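Periplasmic binding protein/LacI transcriptional regulator (Burkholderia graminis C4D1M, PDB 5HQJ) binds D-arabinose in its pyranose form and probably serves as the sugar-capturing solute-binding protein of a bacterial ABC transporter. Local coordinates at residues A32-V37 with Q75-L80; G87-V92 with K111-D116; L244-L249 with G263-R268; K254-G259 with T299-D304. All blocks are in the same frame, centred on the assembly; numbering follows the deposited sequence.

Interaction 1. Residues A32-V37 with Q75-L80; sequences AVIPKV and QIIEDL. With 64K (alpha-D-arabinopyranose), chain B.
Ile76 is the first residue of helix 71-82 within 75-80 to meet strand 30-34, and it does so with its branch methyl: CG2 lies 3.8 Å from Ile34 CD1, the two side chains sliding past each other in opposite directions. Next comes Ile77, whose CG1 stands 4.3 Å from the same Ile34 CD1, a looser contact. A turn further on, Leu80 CD1 sits 3.6 Å from Ala32 CB, with CD2 at 3.8 Å, so the leucine fork straddles the alanine methyl; CD1 also comes within 4.2 Å of Ile34 CD1. Ile34 reaches all three helix residues because CG1 lies beside its backbone N (chi1 -53°) and the chain then runs straight out to CD1. Strand 32-34 and helix 75-80 run antiparallel, at 178°, with their axes 10.8 Å apart at closest approach, and Ile88 of the adjoining strand packs against Ile34, Ile77 and Leu80. Past the strand end, Lys36 NZ makes a weak hydrogen bond of 3.2 Å to O1 of the arabinose and another bond to Asn164. Across these segments helix and sheet thus meet by aliphatic packing alone, while the polar contact with the ligand comes from Lys36, in the loop after the strand.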
loop_
_atom_site.group_PDB
_atom_site.type_symbol
_atom_site.label_atom_id
_atom_site.label_comp_id
_atom_site.label_asym_id
_atom_site.label_seq_id
_atom_site.Cartn_x
_atom_site.Cartn_y
_atom_site.Cartn_z
ATOM N N ALA A 32 -3.420 11.454 15.802
ATOM C CA ALA A 32 -2.156 11.296 15.131
ATOM C C ALA A 32 -2.284 10.202 14.070
ATOM O O ALA A 32 -2.892 9.162 14.330
ATOM C CB ALA A 32 -1.060 10.964 16.134
ATOM N N VAL A 33 -1.729 10.458 12.885
ATOM C CA VAL A 33 -1.717 9.478 11.809
ATOM C C VAL A 33 -0.294 9.212 11.353
ATOM O O VAL A 33 0.486 10.152 11.134
ATOM C CB VAL A 33 -2.580 9.943 10.630
ATOM C CG1 VAL A 33 -2.678 8.841 9.604
ATOM C CG2 VAL A 33 -3.970 10.313 11.093
ATOM N N ILE A 34 0.035 7.930 11.224
ATOM C CA ILE A 34 1.407 7.464 11.007
ATOM C C ILE A 34 1.490 6.675 9.725
ATOM O O ILE A 34 0.843 5.611 9.620
ATOM C CB ILE A 34 1.890 6.532 12.178
ATOM C CG1 ILE A 34 1.693 7.232 13.523
ATOM C CG2 ILE A 34 3.363 6.083 11.980
ATOM C CD1 ILE A 34 1.862 6.333 14.736
ATOM N N PRO A 35 2.259 7.169 8.745
ATOM C CA PRO A 35 2.513 6.335 7.571
ATOM C C PRO A 35 3.608 5.313 7.836
ATOM O O PRO A 35 4.188 5.322 8.928
ATOM C CB PRO A 35 2.967 7.360 6.525
ATOM C CG PRO A 35 3.723 8.353 7.342
ATOM C CD PRO A 35 2.877 8.509 8.580
ATOM N N LYS A 36 3.911 4.486 6.845
ATOM C CA LYS A 36 5.026 3.546 6.989
ATOM C C LYS A 36 6.334 4.337 7.035
ATOM O O LYS A 36 7.298 3.913 7.671
ATOM C CB LYS A 36 5.054 2.528 5.844
ATOM C CG LYS A 36 4.017 1.365 5.977
ATOM C CD LYS A 36 4.167 0.352 4.827
ATOM C CE LYS A 36 3.112 -0.762 4.867
ATOM N NZ LYS A 36 3.419 -1.832 3.878
ATOM N N VAL A 37 6.340 5.476 6.339
ATOM C CA VAL A 37 7.507 6.359 6.220
ATOM C C VAL A 37 7.121 7.470 5.260
ATOM O O VAL A 37 6.082 7.383 4.621
ATOM C CB VAL A 37 8.769 5.669 5.649
ATOM C CG1 VAL A 37 9.755 5.188 6.752
ATOM C CG2 VAL A 37 8.400 4.557 4.637
ATOM N N GLN A 75 8.596 3.695 19.161
ATOM C CA GLN A 75 8.988 4.933 19.824
ATOM C C GLN A 75 7.932 6.011 19.621
ATOM O O GLN A 75 7.587 6.730 20.567
ATOM C CB GLN A 75 10.351 5.423 19.314
ATOM C CG GLN A 75 11.526 4.714 19.959
ATOM C CD GLN A 75 11.541 4.879 21.471
ATOM O OE1 GLN A 75 11.467 5.998 21.983
ATOM N NE2 GLN A 75 11.600 3.757 22.194
ATOM N N ILE A 76 7.388 6.100 18.409
ATOM C CA ILE A 76 6.380 7.121 18.110
ATOM C C ILE A 76 5.118 6.941 18.948
ATOM O O ILE A 76 4.551 7.912 19.450
ATOM C CB ILE A 76 5.992 7.121 16.626
ATOM C CG1 ILE A 76 7.163 7.626 15.784
ATOM C CG2 ILE A 76 4.772 8.022 16.402
ATOM C CD1 ILE A 76 6.953 7.506 14.281
ATOM N N ILE A 77 4.676 5.701 19.107
ATOM C CA ILE A 77 3.460 5.449 19.868
ATOM C C ILE A 77 3.677 5.754 21.362
ATOM O O ILE A 77 2.787 6.309 22.000
ATOM C CB ILE A 77 2.947 3.989 19.640
ATOM C CG1 ILE A 77 2.548 3.816 18.165
ATOM C CG2 ILE A 77 1.734 3.701 20.512
ATOM C CD1 ILE A 77 2.479 2.392 17.690
ATOM N N GLU A 78 4.862 5.485 21.908
ATOM C CA GLU A 78 5.111 5.806 23.318
ATOM C C GLU A 78 5.020 7.312 23.578
ATOM O O GLU A 78 4.420 7.731 24.572
ATOM C CB GLU A 78 6.476 5.281 23.774
ATOM C CG GLU A 78 6.752 3.855 23.326
ATOM C CD GLU A 78 7.661 3.098 24.260
ATOM O OE1 GLU A 78 8.805 3.562 24.482
ATOM O OE2 GLU A 78 7.229 2.031 24.766
ATOM N N ASP A 79 5.600 8.119 22.689
ATOM C CA ASP A 79 5.466 9.575 22.777
ATOM C C ASP A 79 4.005 9.981 22.807
ATOM O O ASP A 79 3.592 10.812 23.610
ATOM C CB ASP A 79 6.149 10.265 21.600
ATOM C CG ASP A 79 7.646 10.074 21.591
ATOM O OD1 ASP A 79 8.350 11.013 21.166
ATOM O OD2 ASP A 79 8.122 8.994 22.001
ATOM N N LEU A 80 3.225 9.384 21.912
ATOM C CA LEU A 80 1.816 9.703 21.811
ATOM C C LEU A 80 1.075 9.297 23.067
ATOM O O LEU A 80 0.191 10.017 23.523
ATOM C CB LEU A 80 1.211 9.032 20.575
ATOM C CG LEU A 80 1.711 9.601 19.227
ATOM C CD1 LEU A 80 1.124 8.842 18.038
ATOM C CD2 LEU A 80 1.412 11.086 19.065
HETATM O O2 64K B . -0.370 -0.012 0.065
HETATM C C2 64K B . 1.081 0.136 -0.106
HETATM C C3 64K B . 1.304 0.909 -1.366
HETATM O O3 64K B . 1.069 0.059 -2.466
HETATM C C4 64K B . 2.747 1.383 -1.499
HETATM O O4 64K B . 3.658 0.288 -1.709
HETATM C C5 64K B . 3.157 2.070 -0.276
HETATM O O5 64K B . 3.103 1.133 0.827
HETATM C C1 64K B . 1.658 0.871 1.070
HETATM O O1 64K B . 1.544 0.074 2.185
#

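Interaction 2. Residues G87-V92 with K111-D116. With 64K (alpha-D-arabinopyranose), chain B.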
loop_
_atom_site.group_PDB
_atom_site.type_symbol
_atom_site.label_atom_id
_atom_site.label_comp_id
_atom_site.label_asym_id
_atom_site.label_seq_id
_atom_site.Cartn_x
_atom_site.Cartn_y
_atom_site.Cartn_z
ATOM N N GLY A 87 -6.241 9.643 19.897
ATOM C CA GLY A 87 -6.373 8.664 18.835
ATOM C C GLY A 87 -5.131 8.506 17.991
ATOM O O GLY A 87 -4.419 9.468 17.723
ATOM N N ILE A 88 -4.885 7.270 17.567
ATOM C CA ILE A 88 -3.762 6.919 16.716
ATOM C C ILE A 88 -4.222 6.016 15.577
ATOM O O ILE A 88 -4.805 4.947 15.812
ATOM C CB ILE A 88 -2.663 6.175 17.482
ATOM C CG1 ILE A 88 -2.184 7.001 18.675
ATOM C CG2 ILE A 88 -1.516 5.819 16.533
ATOM C CD1 ILE A 88 -1.250 6.244 19.604
ATOM N N ALA A 89 -3.928 6.434 14.356
ATOM C CA ALA A 89 -4.100 5.590 13.179
ATOM C C ALA A 89 -2.727 5.336 12.586
ATOM O O ALA A 89 -1.921 6.269 12.413
ATOM C CB ALA A 89 -5.019 6.246 12.151
ATOM N N ILE A 90 -2.458 4.069 12.285
ATOM C CA ILE A 90 -1.150 3.683 11.804
ATOM C C ILE A 90 -1.232 2.681 10.652
ATOM O O ILE A 90 -2.043 1.754 10.646
ATOM C CB ILE A 90 -0.296 3.107 12.972
ATOM C CG1 ILE A 90 1.096 2.712 12.463
ATOM C CG2 ILE A 90 -1.017 1.934 13.669
ATOM C CD1 ILE A 90 2.058 2.204 13.537
ATOM N N SER A 91 -0.392 2.912 9.653
ATOM C CA SER A 91 -0.028 1.894 8.670
ATOM C C SER A 91 1.273 1.191 9.113
ATOM O O SER A 91 2.323 1.838 9.247
ATOM C CB SER A 91 0.158 2.540 7.298
ATOM O OG SER A 91 0.531 1.574 6.350
ATOM N N VAL A 92 1.207 -0.125 9.321
ATOM C CA VAL A 92 2.285 -0.886 9.982
ATOM C C VAL A 92 3.276 -1.539 9.020
ATOM O O VAL A 92 2.902 -2.260 8.106
ATOM C CB VAL A 92 1.676 -1.984 10.864
ATOM C CG1 VAL A 92 2.741 -2.710 11.630
ATOM C CG2 VAL A 92 0.679 -1.367 11.818
ATOM N N LYS A 111 -7.629 5.475 21.521
ATOM C CA LYS A 111 -8.274 4.684 20.478
ATOM C C LYS A 111 -7.267 4.426 19.387
ATOM O O LYS A 111 -6.540 5.340 18.982
ATOM C CB LYS A 111 -9.488 5.398 19.915
ATOM C CG LYS A 111 -10.427 5.916 20.967
ATOM C CD LYS A 111 -10.982 4.781 21.812
ATOM C CE LYS A 111 -11.800 5.296 22.970
ATOM N NZ LYS A 111 -11.715 4.376 24.132
ATOM N N VAL A 112 -7.211 3.181 18.928
ATOM C CA VAL A 112 -6.186 2.786 17.989
ATOM C C VAL A 112 -6.815 2.006 16.849
ATOM O O VAL A 112 -7.587 1.082 17.076
ATOM C CB VAL A 112 -5.095 1.946 18.674
ATOM C CG1 VAL A 112 -4.056 1.500 17.670
ATOM C CG2 VAL A 112 -4.433 2.757 19.795
ATOM N N LEU A 113 -6.464 2.385 15.629
ATOM C CA LEU A 113 -6.848 1.607 14.477
ATOM C C LEU A 113 -5.733 1.597 13.447
ATOM O O LEU A 113 -4.770 2.387 13.519
ATOM C CB LEU A 113 -8.147 2.154 13.872
ATOM C CG LEU A 113 -8.184 3.561 13.246
ATOM C CD1 LEU A 113 -7.592 3.595 11.831
ATOM C CD2 LEU A 113 -9.627 4.106 13.203
ATOM N N THR A 114 -5.854 0.687 12.490
ATOM C CA THR A 114 -4.891 0.620 11.394
ATOM C C THR A 114 -5.531 0.976 10.071
ATOM O O THR A 114 -6.762 0.925 9.947
ATOM C CB THR A 114 -4.262 -0.771 11.310
ATOM O OG1 THR A 114 -5.289 -1.767 11.182
ATOM C CG2 THR A 114 -3.459 -1.028 12.569
ATOM N N TYR A 115 -4.682 1.364 9.115
ATOM C CA TYR A 115 -5.114 1.655 7.732
ATOM C C TYR A 115 -3.982 1.207 6.807
ATOM O O TYR A 115 -2.819 1.160 7.219
ATOM C CB TYR A 115 -5.487 3.154 7.548
ATOM C CG TYR A 115 -4.295 4.063 7.501
ATOM C CD1 TYR A 115 -3.643 4.425 8.679
ATOM C CD2 TYR A 115 -3.766 4.497 6.300
ATOM C CE1 TYR A 115 -2.517 5.209 8.660
ATOM C CE2 TYR A 115 -2.621 5.291 6.265
ATOM C CZ TYR A 115 -2.008 5.638 7.460
ATOM O OH TYR A 115 -0.877 6.404 7.473
ATOM N N ASP A 116 -4.357 0.809 5.590
ATOM C CA ASP A 116 -3.435 0.427 4.524
ATOM C C ASP A 116 -2.720 -0.899 4.756
ATOM O O ASP A 116 -2.799 -1.786 3.912
ATOM C CB ASP A 116 -2.401 1.549 4.309
ATOM C CG ASP A 116 -1.351 1.169 3.317
ATOM O OD1 ASP A 116 -1.702 0.744 2.191
ATOM O OD2 ASP A 116 -0.182 1.263 3.695
HETATM O O2 64K B . -0.370 -0.012 0.065
HETATM C C2 64K B . 1.081 0.136 -0.106
HETATM C C3 64K B . 1.304 0.909 -1.366
HETATM O O3 64K B . 1.069 0.059 -2.466
HETATM C C4 64K B . 2.747 1.383 -1.499
HETATM O O4 64K B . 3.658 0.288 -1.709
HETATM C C5 64K B . 3.157 2.070 -0.276
HETATM O O5 64K B . 3.103 1.133 0.827
HETATM C C1 64K B . 1.658 0.871 1.070
HETATM O O1 64K B . 1.544 0.074 2.185
#
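Ser91 and Asp116 meet where two parallel strands run out toward the sugar: Ser91 OG donates to Asp116 OD2 over 2.8 Å, using the anti lone pair of that oxygen. The arabinose bonds both carboxylate oxygens, O2 to Asp116 OD1 and O1 to Asp116 OD2, each at 2.6 Å, so OD2 accepts two bonds and the serine helps position it. Just behind, packing is tight. The Tyr115 ring carries Ser91 CB over one face, 4.0 Å from its centroid, and turns its edge to the Ala89 carbonyl carbon; chi1 of 74° folds the ring back across the neighbouring strand. Ala89 CB touches Leu113 CD1 at 3.7 Å, while on the other sheet face Ile90 CG2 meets Thr114 CG2 at 4.0 Å. At the far end the side chains are looser, Ile88 CB and Val112 CG2 being 4.5 Å apart and the partly exposed Lys111 leading its amine away, although the backbone ladder continues from Tyr115 N to Ile90 O as far as Ile88 N to Lys111 O. This is a beta-alpha-beta crossover through helix 99-106, in a parallel sheet whose C-terminal strand ends supply one side of the interlobe sugar site usual in periplasmic binding proteins.

Interaction 3. Residues L244-L249 with G263-R268; sequences LAFDDL and GIMVQR. With 64K (alpha-D-arabinopyranose), chain B.
Asp247 and Gln267 cross obliquely with their flat ends nearly coplanar, the carboxylate and amide planes only 20° apart. Gln267 NE2 gives one hydrogen to Asp247 OD1 at 2.9 Å, in the amide plane and on the syn lone pair of that oxygen, and the other to O2 of the arabinose, also at 2.9 Å and almost straight. The second carboxylate oxygen, Asp247 OD2, takes the sugar O3 in a very short bond of 2.5 Å. A water bridges the two residues, donating to Asp247 OD1 and accepting from the backbone N of Gln267. Thr130 holds the far side of the amide through OE1, which helps fix its rotation.

Phe246 stands across the Gln267 amide. Its ring plane is 75° from that of the amide, and CE1 brings the ring edge to within 3.7 Å of Gln267 CG. Over one ring face lies CB of Met265, a selenomethionine, 3.9 Å from the centroid in a CH-pi contact; beyond CB its chain bends, carrying the selenium away. Arg168 makes a cation-pi contact with the same ring.

All this crowns a beta-alpha-beta unit: strands 242-246 and 263-266, joined through helix 250-258, run parallel, with Met265 N bonded to Ala245 O and Asp247 N to Met265 O.

Further along, Asp248 CB rests 4.0 Å from Val266 CG2, while its carboxylate turns to Tyr309 and Lys311. At the start of the strands Leu244 CD2 lies 3.8 Å from Gly263 CA, filling the place where the glycine has no side chain.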
loop_
_atom_site.group_PDB
_atom_site.type_symbol
_atom_site.label_atom_id
_atom_site.label_comp_id
_atom_site.label_asym_id
_atom_site.label_seq_id
_atom_site.Cartn_x
_atom_site.Cartn_y
_atom_site.Cartn_z
ATOM N N LEU A 244 1.891 -4.986 -14.961
ATOM C CA LEU A 244 0.827 -4.548 -14.063
ATOM C C LEU A 244 1.461 -4.006 -12.791
ATOM O O LEU A 244 2.349 -4.642 -12.213
ATOM C CB LEU A 244 -0.127 -5.701 -13.735
ATOM C CG LEU A 244 -0.802 -6.391 -14.914
ATOM C CD1 LEU A 244 -1.755 -7.534 -14.453
ATOM C CD2 LEU A 244 -1.629 -5.369 -15.720
ATOM N N ALA A 245 1.036 -2.831 -12.361
ATOM C CA ALA A 245 1.702 -2.162 -11.274
ATOM C C ALA A 245 0.666 -1.690 -10.274
ATOM O O ALA A 245 -0.502 -1.735 -10.558
ATOM C CB ALA A 245 2.532 -0.981 -11.787
ATOM N N PHE A 246 1.146 -1.261 -9.120
ATOM C CA PHE A 246 0.322 -0.752 -8.030
ATOM C C PHE A 246 0.498 0.751 -7.844
ATOM O O PHE A 246 1.596 1.310 -8.008
ATOM C CB PHE A 246 0.670 -1.490 -6.725
ATOM C CG PHE A 246 -0.487 -2.209 -6.098
ATOM C CD1 PHE A 246 -1.224 -1.613 -5.101
ATOM C CD2 PHE A 246 -0.855 -3.484 -6.500
ATOM C CE1 PHE A 246 -2.296 -2.274 -4.537
ATOM C CE2 PHE A 246 -1.922 -4.148 -5.916
ATOM C CZ PHE A 246 -2.637 -3.538 -4.947
ATOM N N ASP A 247 -0.630 1.391 -7.532
ATOM C CA ASP A 247 -0.734 2.800 -7.128
ATOM C C ASP A 247 -0.618 3.712 -8.340
ATOM O O ASP A 247 -0.465 3.243 -9.474
ATOM C CB ASP A 247 0.288 3.119 -6.053
ATOM C CG ASP A 247 0.137 2.223 -4.820
ATOM O OD1 ASP A 247 -1.021 1.886 -4.424
ATOM O OD2 ASP A 247 1.163 1.812 -4.234
ATOM N N ASP A 248 -0.814 5.008 -8.124
ATOM C CA ASP A 248 -0.937 5.954 -9.242
ATOM C C ASP A 248 0.029 7.122 -9.092
ATOM O O ASP A 248 -0.295 8.245 -9.471
ATOM C CB ASP A 248 -2.382 6.491 -9.381
ATOM C CG ASP A 248 -2.719 7.562 -8.349
ATOM O OD1 ASP A 248 -2.181 7.443 -7.232
ATOM O OD2 ASP A 248 -3.513 8.488 -8.651
ATOM N N LEU A 249 1.212 6.841 -8.554
ATOM C CA LEU A 249 2.335 7.793 -8.572
ATOM C C LEU A 249 2.543 8.386 -9.951
ATOM O O LEU A 249 2.379 7.680 -10.936
ATOM C CB LEU A 249 3.631 7.104 -8.182
ATOM C CG LEU A 249 4.064 6.989 -6.738
ATOM C CD1 LEU A 249 3.025 6.246 -5.924
ATOM C CD2 LEU A 249 5.417 6.278 -6.755
ATOM N N GLY A 263 -1.379 -1.838 -17.074
ATOM C CA GLY A 263 -2.490 -1.737 -16.143
ATOM C C GLY A 263 -1.990 -1.394 -14.771
ATOM O O GLY A 263 -0.860 -1.773 -14.414
ATOM N N ILE A 264 -2.786 -0.677 -13.993
ATOM C CA ILE A 264 -2.440 -0.528 -12.607
ATOM C C ILE A 264 -3.629 -0.853 -11.695
ATOM O O ILE A 264 -4.787 -1.058 -12.119
ATOM C CB ILE A 264 -1.887 0.868 -12.311
ATOM C CG1 ILE A 264 -2.932 1.940 -12.648
ATOM C CG2 ILE A 264 -0.592 1.108 -13.081
ATOM C CD1 ILE A 264 -2.473 3.386 -12.468
HETATM N N MSE A 265 -3.295 -0.962 -10.427
HETATM C CA MSE A 265 -4.278 -1.138 -9.363
HETATM C C MSE A 265 -4.204 0.084 -8.462
HETATM O O MSE A 265 -3.156 0.285 -7.838
HETATM C CB MSE A 265 -4.016 -2.422 -8.558
HETATM C CG MSE A 265 -3.929 -3.685 -9.389
HETATM SE SE MSE A 265 -5.700 -4.162 -10.029
HETATM C CE MSE A 265 -6.477 -4.853 -8.387
ATOM N N VAL A 266 -5.287 0.882 -8.401
ATOM C CA VAL A 266 -5.307 2.103 -7.622
ATOM C C VAL A 266 -6.170 1.877 -6.405
ATOM O O VAL A 266 -7.336 1.563 -6.536
ATOM C CB VAL A 266 -5.793 3.293 -8.430
ATOM C CG1 VAL A 266 -5.678 4.574 -7.590
ATOM C CG2 VAL A 266 -4.981 3.409 -9.733
ATOM N N GLN A 267 -5.571 2.020 -5.230
ATOM C CA GLN A 267 -6.259 1.893 -3.956
ATOM C C GLN A 267 -6.997 3.226 -3.706
ATOM O O GLN A 267 -7.065 4.043 -4.609
ATOM C CB GLN A 267 -5.263 1.566 -2.844
ATOM C CG GLN A 267 -4.329 0.417 -3.138
ATOM C CD GLN A 267 -3.439 0.196 -1.961
ATOM O OE1 GLN A 267 -3.889 -0.217 -0.906
ATOM N NE2 GLN A 267 -2.142 0.495 -2.127
ATOM N N ARG A 268 -7.565 3.413 -2.517
ATOM C CA ARG A 268 -8.197 4.663 -2.140
ATOM C C ARG A 268 -7.509 5.274 -0.903
ATOM O O ARG A 268 -8.058 5.291 0.173
ATOM C CB ARG A 268 -9.714 4.437 -1.911
ATOM C CG ARG A 268 -10.483 4.047 -3.174
ATOM C CD ARG A 268 -11.954 4.342 -3.100
ATOM N NE ARG A 268 -12.541 4.215 -4.428
ATOM C CZ ARG A 268 -12.927 3.065 -4.964
ATOM N NH1 ARG A 268 -12.807 1.943 -4.279
ATOM N NH2 ARG A 268 -13.436 3.048 -6.179
HETATM O O2 64K B . -0.370 -0.012 0.065
HETATM C C2 64K B . 1.081 0.136 -0.106
HETATM C C3 64K B . 1.304 0.909 -1.366
HETATM O O3 64K B . 1.069 0.059 -2.466
HETATM C C4 64K B . 2.747 1.383 -1.499
HETATM O O4 64K B . 3.658 0.288 -1.709
HETATM C C5 64K B . 3.157 2.070 -0.276
HETATM O O5 64K B . 3.103 1.133 0.827
HETATM C C1 64K B . 1.658 0.871 1.070
HETATM O O1 64K B . 1.544 0.074 2.185
HETATM O O HOH W 1 -3.139 3.430 -4.838
#

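Interaction 4. Residues K254-G259 with T299-D304; sequences KGLKDG and TVVTKD
Leu256, near the end of helix 250-258, reaches across to the chain where strand 299-301 gives way to the turn at Thr302 and Lys303. From CB the side chain leaves on the side away from its own backbone N (chi1 -173°), which carries the fork out of the helix surface. CG is the first atom to touch, 3.9 Å from Lys303 N. There the chain splits. CD1 stays over the same peptide, also 3.9 Å from Lys303 N, with Thr302 CA a little further off. CD2 meets the carbonyl end of that peptide, 3.7 Å from Thr302 C, and is the branch that reaches a side chain of the strand: Val301 CG1 lies 4.1 Å from it. The leucine therefore rests mainly on main-chain atoms rather than fitting between side chains.

At the outer rim Lys303 passes near the last helical turn, though its side chain is doubtfully placed. Within the far segment Thr302 OG1 accepts from Asp304 N, an ST turn in the chain next to the leucine. Ile264 of the neighbouring strand packs on both Leu256 and Val301. The helix itself stops in a Schellman motif, Gly259 taking positive phi (91°). The contact is helix-on-sheet packing of an alpha/beta domain, here where the connecting helix of a beta-alpha-beta unit meets the antiparallel edge strand 299-301, well back from the sugar.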
loop_
_atom_site.group_PDB
_atom_site.type_symbol
_atom_site.label_atom_id
_atom_site.label_comp_id
_atom_site.label_asym_id
_atom_site.label_seq_id
_atom_site.Cartn_x
_atom_site.Cartn_y
_atom_site.Cartn_z
ATOM N N LYS A 254 2.715 8.116 -15.859
ATOM C CA LYS A 254 3.466 8.438 -17.079
ATOM C C LYS A 254 3.811 7.143 -17.806
ATOM O O LYS A 254 3.715 7.042 -19.037
ATOM C CB LYS A 254 4.739 9.227 -16.769
ATOM C CG LYS A 254 5.460 9.694 -18.026
ATOM C CD LYS A 254 6.726 10.477 -17.719
ATOM C CE LYS A 254 7.455 10.863 -19.001
ATOM N NZ LYS A 254 6.529 11.333 -20.078
ATOM N N GLY A 255 4.184 6.125 -17.046
ATOM C CA GLY A 255 4.487 4.841 -17.661
ATOM C C GLY A 255 3.294 4.243 -18.396
ATOM O O GLY A 255 3.440 3.621 -19.449
ATOM N N LEU A 256 2.111 4.401 -17.815
ATOM C CA LEU A 256 0.882 3.920 -18.421
ATOM C C LEU A 256 0.558 4.720 -19.700
ATOM O O LEU A 256 0.189 4.151 -20.744
ATOM C CB LEU A 256 -0.265 4.023 -17.397
ATOM C CG LEU A 256 -1.644 3.439 -17.700
ATOM C CD1 LEU A 256 -1.581 1.909 -17.939
ATOM C CD2 LEU A 256 -2.626 3.818 -16.556
ATOM N N LYS A 257 0.681 6.039 -19.590
ATOM C CA LYS A 257 0.587 6.930 -20.746
ATOM C C LYS A 257 1.521 6.488 -21.875
ATOM O O LYS A 257 1.101 6.377 -23.025
ATOM C CB LYS A 257 0.939 8.375 -20.350
ATOM C CG LYS A 257 -0.093 9.420 -20.760
ATOM C CD LYS A 257 0.480 10.831 -20.666
ATOM C CE LYS A 257 -0.615 11.889 -20.522
ATOM N NZ LYS A 257 -0.736 12.413 -19.124
ATOM N N ASP A 258 2.792 6.258 -21.529
ATOM C CA ASP A 258 3.860 5.970 -22.505
ATOM C C ASP A 258 3.864 4.542 -23.055
ATOM O O ASP A 258 4.621 4.249 -23.969
ATOM C CB ASP A 258 5.242 6.205 -21.874
ATOM C CG ASP A 258 5.549 7.667 -21.625
ATOM O OD1 ASP A 258 4.848 8.529 -22.188
ATOM O OD2 ASP A 258 6.520 7.940 -20.877
ATOM N N GLY A 259 3.065 3.657 -22.471
ATOM C CA GLY A 259 2.978 2.277 -22.949
ATOM C C GLY A 259 3.936 1.308 -22.283
ATOM O O GLY A 259 4.095 0.159 -22.704
ATOM N N THR A 299 -9.373 0.137 -7.862
ATOM C CA THR A 299 -9.841 0.353 -9.223
ATOM C C THR A 299 -8.765 -0.191 -10.184
ATOM O O THR A 299 -7.588 0.153 -10.052
ATOM C CB THR A 299 -10.115 1.849 -9.539
ATOM O OG1 THR A 299 -10.999 2.414 -8.562
ATOM C CG2 THR A 299 -10.730 1.997 -10.926
ATOM N N VAL A 300 -9.170 -1.062 -11.103
ATOM C CA VAL A 300 -8.293 -1.499 -12.192
ATOM C C VAL A 300 -8.229 -0.375 -13.237
ATOM O O VAL A 300 -9.252 -0.031 -13.863
ATOM C CB VAL A 300 -8.803 -2.798 -12.874
ATOM C CG1 VAL A 300 -7.863 -3.227 -14.016
ATOM C CG2 VAL A 300 -9.002 -3.930 -11.839
ATOM N N VAL A 301 -7.045 0.213 -13.425
ATOM C CA VAL A 301 -6.898 1.386 -14.286
ATOM C C VAL A 301 -5.982 1.059 -15.435
ATOM O O VAL A 301 -4.881 0.519 -15.254
ATOM C CB VAL A 301 -6.362 2.584 -13.513
ATOM C CG1 VAL A 301 -6.104 3.772 -14.453
ATOM C CG2 VAL A 301 -7.387 2.991 -12.424
ATOM N N THR A 302 -6.466 1.390 -16.618
ATOM C CA THR A 302 -5.687 1.319 -17.843
ATOM C C THR A 302 -5.629 2.700 -18.460
ATOM O O THR A 302 -6.203 3.648 -17.928
ATOM C CB THR A 302 -6.288 0.346 -18.869
ATOM O OG1 THR A 302 -7.462 0.926 -19.461
ATOM C CG2 THR A 302 -6.622 -1.013 -18.242
ATOM N N LYS A 303 -4.959 2.798 -19.600
ATOM C CA LYS A 303 -4.891 4.052 -20.348
ATOM C C LYS A 303 -6.293 4.624 -20.576
ATOM O O LYS A 303 -6.474 5.852 -20.611
ATOM C CB LYS A 303 -4.172 3.826 -21.690
ATOM C CG LYS A 303 -3.584 5.078 -22.296
ATOM C CD LYS A 303 -2.585 4.756 -23.398
ATOM C CE LYS A 303 -1.663 5.935 -23.644
ATOM N NZ LYS A 303 -2.348 7.199 -24.032
ATOM N N ASP A 304 -7.288 3.753 -20.680
ATOM C CA ASP A 304 -8.627 4.183 -21.113
ATOM C C ASP A 304 -9.410 4.860 -20.020
ATOM O O ASP A 304 -10.266 5.701 -20.312
ATOM C CB ASP A 304 -9.442 2.993 -21.628
ATOM C CG ASP A 304 -8.851 2.377 -22.875
ATOM O OD1 ASP A 304 -8.024 3.046 -23.527
ATOM O OD2 ASP A 304 -9.211 1.226 -23.199
#

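Starting from the N terminus, interaction 1 closes the first loop, setting helix 71-82 against strand 30-34, and interaction 2 follows in series, pairing strand 87-90 with 111-115. The two meet directly, since strands 30-34 and 87-90 are neighbours in one parallel sheet. Much later come interactions 3 and 4, whose segments alternate along the chain: helix 250-258 lies inside the loop closed by interaction 3, yet its partner 299-304 comes after it. Strands 263-266 and 299-301 bind these two contacts into the second sheet. Interactions 1, 2 and 3 all touch the arabinose, which bridges the two sheets, while interaction 4 stands back from it.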